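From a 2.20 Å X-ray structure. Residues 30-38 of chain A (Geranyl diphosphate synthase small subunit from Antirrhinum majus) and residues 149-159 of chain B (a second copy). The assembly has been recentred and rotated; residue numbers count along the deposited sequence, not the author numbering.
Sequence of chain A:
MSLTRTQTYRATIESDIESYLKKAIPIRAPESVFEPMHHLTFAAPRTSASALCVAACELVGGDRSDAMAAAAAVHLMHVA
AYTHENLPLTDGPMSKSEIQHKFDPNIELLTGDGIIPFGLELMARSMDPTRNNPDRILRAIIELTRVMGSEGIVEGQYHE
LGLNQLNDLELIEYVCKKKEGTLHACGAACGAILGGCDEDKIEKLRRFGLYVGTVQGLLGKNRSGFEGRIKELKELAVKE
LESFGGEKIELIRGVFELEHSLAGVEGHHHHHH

Chain A 30-38: PESVFEPMH
Chain B 149-159: GSEGIVEGQYH

One carboxylate, buried at the junction of two copies of the same protein, accepts both hydrogen bonds that cross this contact. Glu155(B) accepts from Ser32(A), OG to OE1 at 2.7 Å, and from the backbone of Val33(A), N to OE2 at 3.2 Å with an N-H...acceptor angle of 155°. Within its own helix, His159(B), one turn on, donates from NE2 to Glu155(B) OE1 at 2.9 Å, with chi1 m and chi2 -73°. The CA-to-CB bond of Glu155(B) points sideways, but the chain is long enough, with chi1 t, chi2 p and chi3 -174°, to bring its end nearer, and its two oxygens meet two separate donors of chain A.

Chain A arrives as a loop and then turns helical. A cis peptide bond precedes Pro30(A); Glu31(A) lies at phi/psi 117/160 and Ser32(A) at 54/164, both with positive phi, before Val33(A) settles at -59/-9. Helical bonding follows, from Met37(A) N to Val33(A) O at 2.9 Å and from His38(A) N to Phe34(A) O at 2.7 Å. Chain B makes a type I turn from Gly149(B) to Gly152(B), closed by Gly152(B) N to Gly149(B) O at 2.8 Å. Gly152(B) is the N-cap residue, and the helix starts at Ile153(B) and continues past His159(B). For register, place Val33(A) CA 6.1 Å from Glu155(B) CA.

Tyr158(B) is covered more than any other residue here, 81 Å² of the 424 Å² total. Its CA-to-CB bond points toward chain A, and chi1 t with chi2 77° lays one ring face against Ser32(A) O and Val33(A) N. Tyr158(B) CE2 lies 3.3 Å from Ser32(A) N, and Tyr158(B) CE1 lies 4.4 Å from Pro36(A) CG. A broad aromatic thus covers a stretch of backbone, while Tyr158(B) OH reaches to 3.4 Å from Glu31(A) CA.

Val33(A), buried, supplies the apolar counterpart. With chi1 off-well at -148°, both methyls of Val33(A) lie against Val154(B) CG1 (chi1 t), CG1 at 3.5 Å and CG2 at 3.6 Å, and Val33(A) CG2 also sits 3.1 Å from Glu155(B) OE2. The short branched chain packs against valine and carboxylate while its own NH bonds to that carboxylate.

At the turn, the CA-to-CB bond of Ser150(B) points toward chain A, with chi1 -21°, off-well. Ser150(B) OG lies 3.6 Å from both Phe34(A) CZ (chi1 m, chi2 109°) and Met37(A) CE (chi1 t, chi2 t, chi3 -30°). The small Ser150(B) side chain meets the ends of these two larger side chains.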

# COMPACT_ATOMS: atom_id res chain seq x y z
N PRO A 30 9.78 22.04 -4.09
CA PRO A 30 9.02 21.84 -5.33
C PRO A 30 9.55 20.83 -6.33
O PRO A 30 10.64 21.02 -6.88
CB PRO A 30 9.02 23.25 -5.96
CG PRO A 30 9.27 24.21 -4.81
CD PRO A 30 9.53 23.39 -3.56
N GLU A 31 8.77 19.77 -6.55
CA GLU A 31 9.03 18.72 -7.56
C GLU A 31 9.26 17.33 -6.96
O GLU A 31 9.62 17.18 -5.77
CB GLU A 31 10.14 19.09 -8.55
N SER A 32 9.07 16.33 -7.82
CA SER A 32 8.92 14.93 -7.43
C SER A 32 7.78 14.92 -6.41
O SER A 32 7.40 15.98 -5.89
CB SER A 32 10.22 14.38 -6.84
OG SER A 32 10.62 13.17 -7.47
N VAL A 33 7.23 13.74 -6.15
CA VAL A 33 6.17 13.60 -5.19
C VAL A 33 6.59 14.07 -3.82
O VAL A 33 5.76 14.18 -2.92
CB VAL A 33 5.75 12.13 -4.98
CG1 VAL A 33 4.26 12.06 -4.67
CG2 VAL A 33 6.12 11.27 -6.16
N PHE A 34 7.88 14.37 -3.63
CA PHE A 34 8.36 14.58 -2.27
C PHE A 34 7.81 15.81 -1.59
O PHE A 34 7.47 15.75 -0.40
CB PHE A 34 9.86 14.38 -2.13
CG PHE A 34 10.24 12.94 -1.99
CD1 PHE A 34 10.90 12.28 -3.02
CD2 PHE A 34 9.87 12.23 -0.87
CE1 PHE A 34 11.21 10.93 -2.91
CE2 PHE A 34 10.18 10.87 -0.74
CZ PHE A 34 10.85 10.23 -1.75
N GLU A 35 7.65 16.89 -2.34
CA GLU A 35 7.04 18.11 -1.82
C GLU A 35 5.62 17.88 -1.28
O GLU A 35 5.40 18.11 -0.10
CB GLU A 35 7.05 19.24 -2.86
CG GLU A 35 6.37 20.50 -2.33
CD GLU A 35 6.16 21.56 -3.40
OE1 GLU A 35 6.16 21.23 -4.60
OE2 GLU A 35 5.99 22.74 -3.03
N PRO A 36 4.65 17.43 -2.12
CA PRO A 36 3.33 17.17 -1.48
C PRO A 36 3.37 16.05 -0.43
O PRO A 36 2.60 16.10 0.54
CB PRO A 36 2.42 16.81 -2.66
CG PRO A 36 3.34 16.41 -3.77
CD PRO A 36 4.58 17.28 -3.58
N MET A 37 4.25 15.07 -0.59
CA MET A 37 4.40 14.02 0.45
C MET A 37 4.90 14.56 1.79
O MET A 37 4.36 14.21 2.84
CB MET A 37 5.28 12.85 -0.02
CG MET A 37 5.33 11.69 0.97
SD MET A 37 6.17 10.19 0.39
CE MET A 37 5.84 10.31 -1.38
N HIS A 38 5.94 15.38 1.77
CA HIS A 38 6.44 16.00 2.99
C HIS A 38 5.39 16.92 3.60
O HIS A 38 5.10 16.84 4.80
CB HIS A 38 7.73 16.77 2.71
CG HIS A 38 8.39 17.30 3.94
ND1 HIS A 38 9.42 16.63 4.57
CD2 HIS A 38 8.15 18.40 4.68
CE1 HIS A 38 9.80 17.33 5.63
NE2 HIS A 38 9.04 18.40 5.72
N GLY B 149 5.22 3.62 -5.49
CA GLY B 149 5.57 4.94 -4.95
C GLY B 149 6.43 5.92 -5.74
O GLY B 149 6.35 5.97 -6.98
N SER B 150 7.22 6.71 -5.00
CA SER B 150 8.10 7.80 -5.50
C SER B 150 9.15 7.40 -6.54
O SER B 150 9.67 8.26 -7.25
CB SER B 150 8.86 8.43 -4.33
OG SER B 150 8.21 8.18 -3.08
N GLU B 151 9.48 6.12 -6.57
CA GLU B 151 10.44 5.59 -7.54
C GLU B 151 9.69 5.08 -8.75
O GLU B 151 10.31 4.72 -9.76
CB GLU B 151 11.22 4.43 -6.93
CG GLU B 151 11.88 4.74 -5.58
CD GLU B 151 12.99 3.75 -5.24
OE1 GLU B 151 13.18 3.44 -4.04
OE2 GLU B 151 13.68 3.29 -6.17
N GLY B 152 8.37 5.04 -8.66
CA GLY B 152 7.59 4.35 -9.66
C GLY B 152 6.38 5.07 -10.19
O GLY B 152 6.46 6.20 -10.67
N ILE B 153 5.23 4.41 -10.09
CA ILE B 153 4.04 4.83 -10.81
C ILE B 153 3.58 6.25 -10.46
O ILE B 153 3.14 6.99 -11.35
CB ILE B 153 2.90 3.87 -10.57
CG1 ILE B 153 3.23 2.52 -11.20
CG2 ILE B 153 1.56 4.45 -11.14
CD1 ILE B 153 2.31 1.41 -10.76
N VAL B 154 3.66 6.61 -9.18
CA VAL B 154 3.22 7.91 -8.68
C VAL B 154 4.12 9.04 -9.23
O VAL B 154 3.63 10.08 -9.66
CB VAL B 154 3.15 7.86 -7.12
CG1 VAL B 154 3.23 9.22 -6.51
CG2 VAL B 154 1.88 7.08 -6.65
N GLU B 155 5.43 8.80 -9.24
CA GLU B 155 6.38 9.72 -9.85
C GLU B 155 6.03 9.97 -11.33
O GLU B 155 5.91 11.13 -11.75
CB GLU B 155 7.81 9.20 -9.67
CG GLU B 155 8.91 10.14 -10.17
CD GLU B 155 8.93 11.49 -9.47
OE1 GLU B 155 9.73 12.37 -9.89
OE2 GLU B 155 8.17 11.70 -8.49
N GLY B 156 5.83 8.89 -12.08
CA GLY B 156 5.32 8.95 -13.45
C GLY B 156 4.03 9.73 -13.60
O GLY B 156 3.93 10.62 -14.45
N GLN B 157 3.02 9.42 -12.78
CA GLN B 157 1.74 10.14 -12.86
C GLN B 157 1.91 11.63 -12.52
O GLN B 157 1.30 12.49 -13.15
CB GLN B 157 0.69 9.52 -11.93
CG GLN B 157 0.33 8.05 -12.20
CD GLN B 157 -0.59 7.51 -11.13
OE1 GLN B 157 -0.62 8.01 -10.01
NE2 GLN B 157 -1.35 6.48 -11.47
N TYR B 158 2.75 11.92 -11.53
CA TYR B 158 3.10 13.30 -11.14
C TYR B 158 3.60 14.10 -12.34
O TYR B 158 3.21 15.25 -12.52
CB TYR B 158 4.15 13.28 -10.01
CG TYR B 158 4.56 14.64 -9.47
CD1 TYR B 158 3.73 15.35 -8.59
CD2 TYR B 158 5.79 15.22 -9.81
CE1 TYR B 158 4.10 16.60 -8.08
CE2 TYR B 158 6.18 16.47 -9.31
CZ TYR B 158 5.32 17.15 -8.44
OH TYR B 158 5.66 18.39 -7.92
N HIS B 159 4.45 13.50 -13.17
CA HIS B 159 5.00 14.22 -14.33
C HIS B 159 4.08 14.25 -15.54
O HIS B 159 4.12 15.18 -16.34
CB HIS B 159 6.38 13.71 -14.70
CG HIS B 159 7.43 14.03 -13.69
ND1 HIS B 159 7.93 15.30 -13.52
CD2 HIS B 159 8.06 13.25 -12.78
CE1 HIS B 159 8.84 15.29 -12.55
NE2 HIS B 159 8.93 14.05 -12.09